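Local coordinates for PqqA binding protein (Xanthomonas campestris pv. campestris, PDB 3G2B) that probably binds the peptide PqqA and presents it to PqqE during biosynthesis of the redox cofactor pyrroloquinoline quinone, at residues S74-E77 with T78-E82; A59-A62 with Q63-A67; V39-D42 with D43-V47; P13-R16 with A17-L21. All coordinates share one frame; numbering follows the deposited sequence.

Contact 1: S74-E77 with T78-E82; sequences SEIE and TDVIE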
ATOM      1  N   SER A  74      13.758 -21.785 -13.742  1.00 11.20           N
ATOM      2  CA  SER A  74      12.306 -21.684 -13.844  1.00 11.63           C
ATOM      3  C   SER A  74      11.715 -21.496 -12.450  1.00 10.60           C
ATOM      4  O   SER A  74      10.853 -20.642 -12.236  1.00 11.09           O
ATOM      5  CB  SER A  74      11.732 -22.948 -14.489  1.00 13.04           C
ATOM      6  OG  SER A  74      10.325 -22.851 -14.621  1.00 17.96           O
ATOM      7  N   GLU A  75      12.195 -22.300 -11.507  1.00 10.53           N
ATOM      8  CA  GLU A  75      11.742 -22.238 -10.121  1.00 10.08           C
ATOM      9  C   GLU A  75      12.047 -20.882  -9.494  1.00  9.93           C
ATOM     10  O   GLU A  75      11.189 -20.271  -8.857  1.00  8.61           O
ATOM     11  CB  GLU A  75      12.414 -23.345  -9.303  1.00 12.57           C
ATOM     12  CG  GLU A  75      11.906 -24.740  -9.636  1.00 17.81           C
ATOM     13  CD  GLU A  75      12.672 -25.839  -8.924  1.00 21.00           C
ATOM     14  OE1 GLU A  75      13.090 -25.619  -7.766  1.00 20.80           O
ATOM     15  OE2 GLU A  75      12.838 -26.929  -9.521  1.00 22.71           O
ATOM     16  N   ILE A  76      13.279 -20.415  -9.664  1.00 10.20           N
ATOM     17  CA  ILE A  76      13.669 -19.136  -9.103  1.00  9.40           C
ATOM     18  C   ILE A  76      12.873 -17.982  -9.722  1.00  8.71           C
ATOM     19  O   ILE A  76      12.492 -17.040  -9.028  1.00  8.98           O
ATOM     20  CB  ILE A  76      15.186 -18.895  -9.288  1.00  9.00           C
ATOM     21  CG1 ILE A  76      15.983 -19.956  -8.512  1.00 10.66           C
ATOM     22  CG2 ILE A  76      15.561 -17.499  -8.804  1.00  9.71           C
ATOM     23  CD1 ILE A  76      15.679 -20.002  -7.021  1.00 11.20           C
ATOM     24  N   GLU A  77      12.600 -18.053 -11.023  1.00  8.12           N
ATOM     25  CA  GLU A  77      11.832 -16.987 -11.659  1.00  8.51           C
ATOM     26  C   GLU A  77      10.444 -16.909 -11.027  1.00  8.60           C
ATOM     27  O   GLU A  77       9.933 -15.825 -10.756  1.00  7.88           O
ATOM     28  CB  GLU A  77      11.717 -17.220 -13.170  1.00  8.36           C
ATOM     29  CG  GLU A  77      10.976 -16.090 -13.888  1.00  8.70           C
ATOM     30  CD  GLU A  77      11.103 -16.151 -15.402  1.00  9.50           C
ATOM     31  OE1 GLU A  77      10.059 -16.241 -16.089  1.00 11.56           O
ATOM     32  OE2 GLU A  77      12.243 -16.094 -15.905  1.00 10.30           O
ATOM     33  N   THR A  78       9.831 -18.061 -10.778  1.00  8.19           N
ATOM     34  CA  THR A  78       8.515 -18.061 -10.152  1.00  9.25           C
ATOM     35  C   THR A  78       8.590 -17.382  -8.783  1.00  9.41           C
ATOM     36  O   THR A  78       7.752 -16.546  -8.449  1.00  9.57           O
ATOM     37  CB  THR A  78       7.984 -19.500  -9.971  1.00  8.68           C
ATOM     38  OG1 THR A  78       7.567 -20.013 -11.240  1.00  9.89           O
ATOM     39  CG2 THR A  78       6.808 -19.533  -9.003  1.00 11.82           C
ATOM     40  N   ASP A  79       9.603 -17.741  -8.002  1.00  9.93           N
ATOM     41  CA  ASP A  79       9.775 -17.175  -6.671  1.00 10.86           C
ATOM     42  C   ASP A  79      10.026 -15.668  -6.714  1.00 10.14           C
ATOM     43  O   ASP A  79       9.482 -14.914  -5.897  1.00 10.76           O
ATOM     44  CB  ASP A  79      10.915 -17.895  -5.945  1.00 11.81           C
ATOM     45  CG  ASP A  79      10.497 -19.263  -5.416  1.00 14.38           C
ATOM     46  OD1 ASP A  79       9.458 -19.797  -5.864  1.00 14.91           O
ATOM     47  OD2 ASP A  79      11.206 -19.808  -4.549  1.00 18.30           O
ATOM     48  N   VAL A  80      10.840 -15.232  -7.671  1.00  9.26           N
ATOM     49  CA  VAL A  80      11.147 -13.813  -7.819  1.00  8.64           C
ATOM     50  C   VAL A  80       9.888 -13.040  -8.178  1.00  9.66           C
ATOM     51  O   VAL A  80       9.618 -11.978  -7.626  1.00  8.92           O
ATOM     52  CB  VAL A  80      12.226 -13.582  -8.912  1.00  8.19           C
ATOM     53  CG1 VAL A  80      12.363 -12.090  -9.216  1.00 10.20           C
ATOM     54  CG2 VAL A  80      13.555 -14.138  -8.447  1.00  9.88           C
ATOM     55  N   ILE A  81       9.105 -13.573  -9.109  1.00  8.74           N
ATOM     56  CA  ILE A  81       7.877 -12.901  -9.502  1.00 10.04           C
ATOM     57  C   ILE A  81       6.878 -12.857  -8.347  1.00  9.54           C
ATOM     58  O   ILE A  81       6.235 -11.836  -8.123  1.00  9.70           O
ATOM     59  CB  ILE A  81       7.240 -13.584 -10.724  1.00 10.72           C
ATOM     60  CG1 ILE A  81       8.162 -13.413 -11.932  1.00 12.12           C
ATOM     61  CG2 ILE A  81       5.871 -12.984 -11.005  1.00 13.93           C
ATOM     62  CD1 ILE A  81       7.658 -14.077 -13.206  1.00 13.54           C
ATOM     63  N   GLU A  82       6.757 -13.958  -7.611  1.00 10.78           N
ATOM     64  CA  GLU A  82       5.837 -14.006  -6.477  1.00 11.77           C
ATOM     65  C   GLU A  82       6.205 -12.942  -5.443  1.00 10.61           C
ATOM     66  O   GLU A  82       5.343 -12.196  -4.976  1.00  9.84           O
ATOM     67  CB  GLU A  82       5.868 -15.390  -5.817  1.00 14.95           C
ATOM     68  CG  GLU A  82       5.106 -15.453  -4.493  1.00 22.69           C
ATOM     69  CD  GLU A  82       5.210 -16.807  -3.803  1.00 26.91           C
ATOM     70  OE1 GLU A  82       6.338 -17.331  -3.667  1.00 27.86           O
ATOM     71  OE2 GLU A  82       4.161 -17.343  -3.387  1.00 30.19           O
TER
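Val80 N donates to Ile76 O over 2.8 Å and Ile81 N to Glu77 O over 2.9 Å, two rungs of the i to i+4 ladder of an alpha-helix, here helix 73-89 of the helix-turn-helix part of PqqD. Thr78 N reaches Ser74 O, and Asp79 N reaches Glu75 O, as the preceding rungs. The carboxylate of Glu77 looks beyond the helix: its OE2 forms a salt bridge to Arg9 of the second subunit, so one turn of this helix serves the fold and the dimer together. The same arginine packs on Ile81.

Glu77 and Ile81 run side by side and point the same way. With CG anti to the backbone N (chi1 -177°) and the chain extended beyond it, Glu77 lays its CG 3.9 Å from Ile81 CD1. Ile81 CG1 comes 3.2 Å from Glu77 O. Another face of the helix carries Ile76 and Val80, which meet obliquely through one methyl each, Ile76 CG2 to Val80 CG2 at 3.9 Å. This pair faces helix 58-68, where Ile76 touches Ala62 and Ala66 and Val80 touches Leu58. Glu77 joins them there, its side chain also packing on Ala62. The carbonyl that accepts the Val80 N-H also meets that residue's side chain, Val80 CG2 lying 3.1 Å from Ile76 O.

Contact 2: A59-A62 with Q63-A67; sequences AQIA and QTLAA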
ATOM      1  N   ALA A  59      13.377 -11.372 -14.917  1.00  9.35           N
ATOM      2  CA  ALA A  59      13.914 -12.506 -15.658  1.00  9.37           C
ATOM      3  C   ALA A  59      15.431 -12.529 -15.497  1.00  8.50           C
ATOM      4  O   ALA A  59      16.021 -13.576 -15.226  1.00  9.83           O
ATOM      5  CB  ALA A  59      13.538 -12.392 -17.138  1.00 10.10           C
ATOM      6  N   GLN A  60      16.062 -11.368 -15.648  1.00  9.79           N
ATOM      7  CA  GLN A  60      17.512 -11.269 -15.511  1.00  9.37           C
ATOM      8  C   GLN A  60      17.946 -11.564 -14.081  1.00 10.16           C
ATOM      9  O   GLN A  60      18.938 -12.250 -13.853  1.00 10.22           O
ATOM     10  CB  GLN A  60      17.984  -9.874 -15.921  1.00 10.41           C
ATOM     11  CG  GLN A  60      17.839  -9.608 -17.410  1.00 12.19           C
ATOM     12  CD  GLN A  60      18.173  -8.171 -17.784  1.00 15.94           C
ATOM     13  OE1 GLN A  60      17.498  -7.233 -17.360  1.00 16.06           O
ATOM     14  NE2 GLN A  60      19.220  -7.995 -18.586  1.00 19.87           N
ATOM     15  N   ILE A  61      17.200 -11.044 -13.116  1.00  9.41           N
ATOM     16  CA  ILE A  61      17.538 -11.281 -11.719  1.00 10.05           C
ATOM     17  C   ILE A  61      17.469 -12.775 -11.406  1.00  9.81           C
ATOM     18  O   ILE A  61      18.352 -13.318 -10.741  1.00  9.33           O
ATOM     19  CB  ILE A  61      16.590 -10.499 -10.783  1.00  9.40           C
ATOM     20  CG1 ILE A  61      16.878  -8.998 -10.907  1.00 12.12           C
ATOM     21  CG2 ILE A  61      16.774 -10.964  -9.338  1.00 11.36           C
ATOM     22  CD1 ILE A  61      15.893  -8.110 -10.173  1.00 11.03           C
ATOM     23  N   ALA A  62      16.431 -13.439 -11.902  1.00 10.11           N
ATOM     24  CA  ALA A  62      16.263 -14.870 -11.657  1.00  9.39           C
ATOM     25  C   ALA A  62      17.360 -15.693 -12.325  1.00  8.82           C
ATOM     26  O   ALA A  62      17.876 -16.641 -11.736  1.00  9.12           O
ATOM     27  CB  ALA A  62      14.899 -15.326 -12.148  1.00  7.74           C
ATOM     28  N   GLN A  63      17.708 -15.336 -13.560  1.00  8.48           N
ATOM     29  CA  GLN A  63      18.753 -16.050 -14.288  1.00  9.74           C
ATOM     30  C   GLN A  63      20.080 -15.938 -13.535  1.00 10.03           C
ATOM     31  O   GLN A  63      20.791 -16.927 -13.364  1.00 10.29           O
ATOM     32  CB  GLN A  63      18.894 -15.471 -15.698  1.00  9.24           C
ATOM     33  CG  GLN A  63      20.229 -15.782 -16.391  1.00  9.99           C
ATOM     34  CD  GLN A  63      20.428 -17.252 -16.715  1.00 12.43           C
ATOM     35  OE1 GLN A  63      21.546 -17.682 -17.013  1.00 14.41           O
ATOM     36  NE2 GLN A  63      19.352 -18.027 -16.677  1.00  7.86           N
ATOM     37  N   THR A  64      20.392 -14.729 -13.075  1.00 10.33           N
ATOM     38  CA  THR A  64      21.622 -14.469 -12.330  1.00 11.98           C
ATOM     39  C   THR A  64      21.657 -15.276 -11.036  1.00 11.24           C
ATOM     40  O   THR A  64      22.616 -16.004 -10.768  1.00 12.29           O
ATOM     41  CB  THR A  64      21.748 -12.964 -11.982  1.00 13.85           C
ATOM     42  OG1 THR A  64      21.891 -12.206 -13.190  1.00 15.48           O
ATOM     43  CG2 THR A  64      22.951 -12.711 -11.084  1.00 16.14           C
ATOM     44  N   LEU A  65      20.606 -15.154 -10.235  1.00 12.38           N
ATOM     45  CA  LEU A  65      20.548 -15.873  -8.966  1.00 11.21           C
ATOM     46  C   LEU A  65      20.551 -17.389  -9.123  1.00 11.38           C
ATOM     47  O   LEU A  65      21.208 -18.096  -8.356  1.00 11.22           O
ATOM     48  CB  LEU A  65      19.317 -15.441  -8.166  1.00 12.24           C
ATOM     49  CG  LEU A  65      19.302 -13.981  -7.710  1.00 14.89           C
ATOM     50  CD1 LEU A  65      18.102 -13.744  -6.797  1.00 13.75           C
ATOM     51  CD2 LEU A  65      20.599 -13.661  -6.973  1.00 15.77           C
ATOM     52  N   ALA A  66      19.825 -17.905 -10.109  1.00 10.78           N
ATOM     53  CA  ALA A  66      19.795 -19.348 -10.289  1.00 11.04           C
ATOM     54  C   ALA A  66      21.196 -19.847 -10.629  1.00 11.87           C
ATOM     55  O   ALA A  66      21.623 -20.891 -10.141  1.00 13.01           O
ATOM     56  CB  ALA A  66      18.800 -19.737 -11.387  1.00 10.12           C
ATOM     57  N   ALA A  67      21.916 -19.090 -11.451  1.00 11.53           N
ATOM     58  CA  ALA A  67      23.267 -19.481 -11.832  1.00 13.00           C
ATOM     59  C   ALA A  67      24.201 -19.407 -10.629  1.00 13.93           C
ATOM     60  O   ALA A  67      25.022 -20.301 -10.421  1.00 15.85           O
ATOM     61  CB  ALA A  67      23.779 -18.583 -12.954  1.00 12.99           C
TER
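From Ala59 to Ala66 the backbone is regular alpha-helix, each N-H of residues 63 to 66 bonding to the carbonyl four residues earlier, from Gln63 N to Ala59 O at 3.0 Å through to Ala66 N to Ala62 O at 2.8 Å. The N-H of Leu65 points almost straight at Ile61 O (171°). These two residues also meet through their side chains, which lie alongside one another and point the same way. Ile61 presents CG2, the branch anti to its backbone N, and touches Leu65 CD1 at 4.0 Å. Leu65 has its CG beside the backbone N (chi1 -65°), which brings that CG to 3.2 Å from Ile61 O. This pair is on the buried side of helix 58-68 in the helix-turn-helix unit: Leu65 goes on to pack against Val47, Val48 and Arg51 of helix 44-51, and Ile61 against Tyr52 and Gln56. Ala62 and Ala66 turn to helix 73-89, Ala66 meeting Ala73 at its start. Thr64 OG1 comes within 3.0 Å of Gln60 O, while Gln60 OE1 accepts a hydrogen bond from Ser57 N. Ala59 packs against Arg9 of the second subunit and makes backbone hydrogen bonds to that chain.

Contact 3: V39-D42 with D43-V47; sequences VELD and DIALV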
ATOM      1  N   VAL A  39       8.229  -5.150   6.584  1.00 14.06           N
ATOM      2  CA  VAL A  39       7.925  -6.294   5.738  1.00 14.57           C
ATOM      3  C   VAL A  39       9.080  -7.288   5.844  1.00 13.94           C
ATOM      4  O   VAL A  39      10.214  -6.968   5.498  1.00 12.55           O
ATOM      5  CB  VAL A  39       7.740  -5.860   4.262  1.00 15.72           C
ATOM      6  CG1 VAL A  39       7.470  -7.069   3.392  1.00 16.68           C
ATOM      7  CG2 VAL A  39       6.586  -4.860   4.157  1.00 16.48           C
ATOM      8  N   GLU A  40       8.785  -8.489   6.332  1.00 14.24           N
ATOM      9  CA  GLU A  40       9.809  -9.517   6.498  1.00 15.53           C
ATOM     10  C   GLU A  40      10.279 -10.113   5.173  1.00 15.66           C
ATOM     11  O   GLU A  40       9.473 -10.393   4.285  1.00 17.23           O
ATOM     12  CB  GLU A  40       9.282 -10.633   7.404  1.00 17.89           C
ATOM     13  CG  GLU A  40      10.273 -11.767   7.633  1.00 24.87           C
ATOM     14  CD  GLU A  40       9.741 -12.831   8.580  1.00 27.76           C
ATOM     15  OE1 GLU A  40      10.476 -13.803   8.858  1.00 30.00           O
ATOM     16  OE2 GLU A  40       8.587 -12.698   9.043  1.00 30.57           O
ATOM     17  N   LEU A  41      11.593 -10.294   5.056  1.00 14.80           N
ATOM     18  CA  LEU A  41      12.224 -10.864   3.864  1.00 14.56           C
ATOM     19  C   LEU A  41      13.046 -12.059   4.319  1.00 16.17           C
ATOM     20  O   LEU A  41      13.867 -11.932   5.221  1.00 16.58           O
ATOM     21  CB  LEU A  41      13.179  -9.859   3.223  1.00 14.92           C
ATOM     22  CG  LEU A  41      12.662  -8.603   2.534  1.00 16.53           C
ATOM     23  CD1 LEU A  41      13.844  -7.755   2.075  1.00 17.07           C
ATOM     24  CD2 LEU A  41      11.803  -9.001   1.355  1.00 17.58           C
ATOM     25  N   ASP A  42      12.847 -13.218   3.712  1.00 15.70           N
ATOM     26  CA  ASP A  42      13.634 -14.362   4.134  1.00 17.93           C
ATOM     27  C   ASP A  42      14.340 -15.064   2.993  1.00 16.76           C
ATOM     28  O   ASP A  42      13.839 -15.122   1.874  1.00 15.80           O
ATOM     29  CB  ASP A  42      12.767 -15.361   4.904  1.00 24.01           C
ATOM     30  CG  ASP A  42      11.573 -15.823   4.116  1.00 28.12           C
ATOM     31  OD1 ASP A  42      11.771 -16.431   3.045  1.00 32.54           O
ATOM     32  OD2 ASP A  42      10.433 -15.580   4.571  1.00 33.34           O
ATOM     33  N   ASP A  43      15.532 -15.567   3.293  1.00 14.78           N
ATOM     34  CA  ASP A  43      16.333 -16.300   2.327  1.00 14.34           C
ATOM     35  C   ASP A  43      16.532 -15.601   0.976  1.00 14.85           C
ATOM     36  O   ASP A  43      17.076 -14.502   0.927  1.00 14.25           O
ATOM     37  CB  ASP A  43      15.730 -17.697   2.152  1.00 13.46           C
ATOM     38  CG  ASP A  43      15.750 -18.502   3.449  1.00 14.00           C
ATOM     39  OD1 ASP A  43      15.087 -19.559   3.516  1.00 13.88           O
ATOM     40  OD2 ASP A  43      16.433 -18.082   4.410  1.00 14.10           O
ATOM     41  N   ILE A  44      16.100 -16.220  -0.118  1.00 16.07           N
ATOM     42  CA  ILE A  44      16.320 -15.615  -1.429  1.00 17.33           C
ATOM     43  C   ILE A  44      15.651 -14.252  -1.631  1.00 17.08           C
ATOM     44  O   ILE A  44      16.135 -13.442  -2.424  1.00 17.00           O
ATOM     45  CB  ILE A  44      15.906 -16.582  -2.576  1.00 19.36           C
ATOM     46  CG1 ILE A  44      16.786 -16.334  -3.807  1.00 22.07           C
ATOM     47  CG2 ILE A  44      14.445 -16.390  -2.938  1.00 18.43           C
ATOM     48  CD1 ILE A  44      18.248 -16.669  -3.592  1.00 24.00           C
ATOM     49  N   ALA A  45      14.561 -13.990  -0.909  1.00 15.25           N
ATOM     50  CA  ALA A  45      13.859 -12.708  -1.025  1.00 14.83           C
ATOM     51  C   ALA A  45      14.777 -11.573  -0.568  1.00 15.27           C
ATOM     52  O   ALA A  45      14.695 -10.445  -1.061  1.00 14.15           O
ATOM     53  CB  ALA A  45      12.590 -12.724  -0.181  1.00 16.35           C
ATOM     54  N   LEU A  46      15.642 -11.877   0.392  1.00 14.37           N
ATOM     55  CA  LEU A  46      16.593 -10.894   0.897  1.00 13.30           C
ATOM     56  C   LEU A  46      17.535 -10.489  -0.239  1.00 14.71           C
ATOM     57  O   LEU A  46      17.818  -9.306  -0.442  1.00 12.80           O
ATOM     58  CB  LEU A  46      17.397 -11.502   2.054  1.00 14.75           C
ATOM     59  CG  LEU A  46      18.596 -10.702   2.556  1.00 13.72           C
ATOM     60  CD1 LEU A  46      18.129  -9.325   3.033  1.00 14.68           C
ATOM     61  CD2 LEU A  46      19.283 -11.468   3.687  1.00 15.34           C
ATOM     62  N   VAL A  47      18.011 -11.479  -0.989  1.00 13.33           N
ATOM     63  CA  VAL A  47      18.918 -11.214  -2.098  1.00 13.59           C
ATOM     64  C   VAL A  47      18.221 -10.464  -3.229  1.00 12.13           C
ATOM     65  O   VAL A  47      18.772  -9.518  -3.785  1.00 13.17           O
ATOM     66  CB  VAL A  47      19.507 -12.528  -2.660  1.00 13.97           C
ATOM     67  CG1 VAL A  47      20.524 -12.219  -3.747  1.00 14.37           C
ATOM     68  CG2 VAL A  47      20.157 -13.328  -1.533  1.00 17.26           C
TER
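Leu41 reaches Ala45 because its CG stands beside the backbone N, anti to the carbonyl carbon (chi1 -69°), and because Asp43, between them, takes a positive phi of 51° that folds the chain back on itself. The motif is a strand-to-helix connection: a tight turn carries strand 29-41 into helix 44-51, Asp43 and Ile44 having backbone angles close to those of a type II' beta turn. Ala45 N closes it on Asp42 O at 3.1 Å. The bond is bent, 144° at the hydrogen, and the donor stands above the carbonyl plane. One residue on, Leu46 N bonds to Asp43 O over 3.0 Å, so the chain is already winding.

The two aspartates stand next to each other on the exposed side of the turn. Asp42 has its CG between the backbone N and the carbonyl carbon, and its OD1 lies 4.6 Å from Asp43 OD1, near enough that the like charges probably disfavour each other slightly. On the inner side the contact is apolar. Leu41 CB lies 4.3 Å from Leu46 CA, against the backbone of the first helical turn, and Leu41 also packs on Leu32 of the second subunit, whose strand continues the sheet in an antiparallel ladder with residues 39 to 41. Ala45 touches Leu83 of helix 73-89. Its methyl meets both turn and strand, with Ala45 CB 3.4 Å from Asp42 O and 4.1 Å from Leu41 CD2.

Contact 4: P13-R16 with A17-L21; sequences PALR and AGVRL. With PO4 (phosphate ion), chain B.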
ATOM      1  N   PRO A  13     -15.531   0.271   6.440  1.00 12.39           N
ATOM      2  CA  PRO A  13     -14.136   0.549   6.782  1.00 12.36           C
ATOM      3  C   PRO A  13     -13.870   1.246   8.098  1.00 12.48           C
ATOM      4  O   PRO A  13     -14.738   1.903   8.677  1.00 11.37           O
ATOM      5  CB  PRO A  13     -13.650   1.420   5.616  1.00 12.34           C
ATOM      6  CG  PRO A  13     -14.702   1.285   4.557  1.00 12.62           C
ATOM      7  CD  PRO A  13     -15.967   1.142   5.337  1.00 13.22           C
ATOM      8  N   ALA A  14     -12.629   1.093   8.542  1.00 11.91           N
ATOM      9  CA  ALA A  14     -12.120   1.723   9.746  1.00 12.16           C
ATOM     10  C   ALA A  14     -10.694   2.074   9.351  1.00 10.41           C
ATOM     11  O   ALA A  14     -10.077   1.358   8.557  1.00 10.42           O
ATOM     12  CB  ALA A  14     -12.112   0.739  10.906  1.00 13.15           C
ATOM     13  N   LEU A  15     -10.171   3.180   9.863  1.00 10.76           N
ATOM     14  CA  LEU A  15      -8.796   3.529   9.547  1.00 10.40           C
ATOM     15  C   LEU A  15      -7.927   2.530  10.310  1.00  9.95           C
ATOM     16  O   LEU A  15      -8.245   2.162  11.446  1.00 11.25           O
ATOM     17  CB  LEU A  15      -8.473   4.952  10.013  1.00 11.09           C
ATOM     18  CG  LEU A  15      -9.215   6.099   9.327  1.00 12.31           C
ATOM     19  CD1 LEU A  15      -8.755   7.421   9.924  1.00 12.78           C
ATOM     20  CD2 LEU A  15      -8.950   6.067   7.829  1.00 13.63           C
ATOM     21  N   ARG A  16      -6.843   2.080   9.691  1.00  9.24           N
ATOM     22  CA  ARG A  16      -5.949   1.142  10.358  1.00 11.62           C
ATOM     23  C   ARG A  16      -5.218   1.824  11.510  1.00 13.50           C
ATOM     24  O   ARG A  16      -5.147   3.056  11.577  1.00 12.31           O
ATOM     25  CB  ARG A  16      -4.940   0.566   9.359  1.00 13.29           C
ATOM     26  CG  ARG A  16      -5.562  -0.414   8.378  1.00 15.54           C
ATOM     27  CD  ARG A  16      -4.537  -0.951   7.395  1.00 18.49           C
ATOM     28  NE  ARG A  16      -3.469  -1.682   8.070  1.00 20.61           N
ATOM     29  CZ  ARG A  16      -2.470  -2.288   7.438  1.00 19.99           C
ATOM     30  NH1 ARG A  16      -1.538  -2.929   8.131  1.00 21.63           N
ATOM     31  NH2 ARG A  16      -2.404  -2.254   6.113  1.00 22.42           N
ATOM     32  N   ALA A  17      -4.680   1.015  12.420  1.00 14.65           N
ATOM     33  CA  ALA A  17      -3.951   1.524  13.573  1.00 16.92           C
ATOM     34  C   ALA A  17      -2.786   2.390  13.132  1.00 15.18           C
ATOM     35  O   ALA A  17      -2.061   2.046  12.201  1.00 18.33           O
ATOM     36  CB  ALA A  17      -3.440   0.365  14.415  1.00 17.62           C
ATOM     37  N   GLY A  18      -2.605   3.519  13.802  1.00 17.32           N
ATOM     38  CA  GLY A  18      -1.509   4.397  13.453  1.00 16.37           C
ATOM     39  C   GLY A  18      -1.851   5.392  12.364  1.00 15.98           C
ATOM     40  O   GLY A  18      -1.154   6.393  12.204  1.00 16.86           O
ATOM     41  N   VAL A  19      -2.906   5.123  11.600  1.00 14.46           N
ATOM     42  CA  VAL A  19      -3.300   6.050  10.547  1.00 14.20           C
ATOM     43  C   VAL A  19      -4.111   7.139  11.223  1.00 16.74           C
ATOM     44  O   VAL A  19      -5.208   6.894  11.720  1.00 17.61           O
ATOM     45  CB  VAL A  19      -4.159   5.365   9.467  1.00 13.10           C
ATOM     46  CG1 VAL A  19      -4.601   6.385   8.427  1.00 14.07           C
ATOM     47  CG2 VAL A  19      -3.363   4.256   8.801  1.00 12.19           C
ATOM     48  N   ARG A  20      -3.570   8.349  11.255  1.00 17.80           N
ATOM     49  CA  ARG A  20      -4.286   9.428  11.910  1.00 18.74           C
ATOM     50  C   ARG A  20      -4.498  10.657  11.053  1.00 17.24           C
ATOM     51  O   ARG A  20      -3.732  10.944  10.137  1.00 14.80           O
ATOM     52  CB  ARG A  20      -3.575   9.806  13.210  1.00 22.28           C
ATOM     53  CG  ARG A  20      -2.142  10.266  13.049  1.00 26.14           C
ATOM     54  CD  ARG A  20      -1.433  10.244  14.399  1.00 32.01           C
ATOM     55  NE  ARG A  20      -0.069  10.758  14.332  1.00 35.36           N
ATOM     56  CZ  ARG A  20       0.246  12.045  14.228  1.00 37.66           C
ATOM     57  NH1 ARG A  20       1.521  12.413  14.173  1.00 39.16           N
ATOM     58  NH2 ARG A  20      -0.708  12.966  14.188  1.00 38.26           N
ATOM     59  N   LEU A  21      -5.573  11.369  11.357  1.00 16.19           N
ATOM     60  CA  LEU A  21      -5.919  12.580  10.636  1.00 15.18           C
ATOM     61  C   LEU A  21      -5.115  13.731  11.227  1.00 13.35           C
ATOM     62  O   LEU A  21      -5.006  13.853  12.446  1.00 13.64           O
ATOM     63  CB  LEU A  21      -7.415  12.857  10.792  1.00 18.68           C
ATOM     64  CG  LEU A  21      -7.978  14.075  10.064  1.00 21.84           C
ATOM     65  CD1 LEU A  21      -7.810  13.892   8.565  1.00 22.18           C
ATOM     66  CD2 LEU A  21      -9.451  14.241  10.418  1.00 25.44           C
TER
HETATM   67  P   PO4 B 210       0.996  -3.679   4.831  1.00 32.57           P
HETATM   68  O1  PO4 B 210       0.568  -2.507   3.866  1.00 33.90           O
HETATM   69  O2  PO4 B 210       0.376  -5.037   4.322  1.00 34.85           O
HETATM   70  O3  PO4 B 210       2.569  -3.784   4.856  1.00 34.02           O
HETATM   71  O4  PO4 B 210       0.476  -3.382   6.288  1.00 35.57           O
HETATM   72  O   HOH W   1      -6.352   5.142  13.304  1.00 28.39           O
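The guanidinium of Arg16, whose CB lies against Val19 CG2 at 4.1 Å, meets a phosphate ion edge-on, with the phosphorus in the plane of the group. Both terminal nitrogens converge on one oxygen: NH1 bonds to O4 of the phosphate at 2.8 Å, and NH2 makes a weaker, more bent bond to the same O4 and another weak one to Arg91 O of the second subunit. The arginine projects from a type II beta turn, Arg16 to Val19, that links strand 14-15 to strand 20-24, and a bend at chi3 (61°) turns its tip. The ion, probably from the crystallisation liquor, is also hydrogen-bonded to Lys90 and Arg37 of the same chain and to Arg91 of the second subunit, a basic cluster suited to an anion.

Val19 N closes the turn on Arg16 O over 3.0 Å, its N-H approaching from above the carbonyl plane. Gly18 takes a phi of 87°, at which a CB would be jammed against the preceding carbonyl oxygen. On the inner side, Leu15 lies against Val19, CB to CB 4.4 Å, and Leu15 CD1 comes 4.0 Å from Val19 O. Leu15 also packs on Leu32, Val19 on Pro35, while Ala14 and Leu15 join an antiparallel ladder with the second subunit. A water spans the mouth of the turn, donating to Arg16 O at 3.0 Å and to Val19 O at 2.6 Å.

Along the chain the order is contact 4, contact 3, contact 2, contact 1. The last three lie close together, two on helices and one where strand 29-41 passes into helix 44-51: the centres of contacts 1 and 2 lie about 9 Å apart, on consecutive helices 58-68 and 73-89 that pack together, and contact 2 touches contact 3 through Leu65 CD2 and Val47 CG1, 3.5 Å apart. Contact 4 stands well away, its centre about 28 Å from that of contact 3 and about 40 Å from contact 2's. Strand 29-41, partner of strand 20-24, leads back to the helices. All four contacts touch the second subunit, so the extended arm and the helices both help build the crystal dimer.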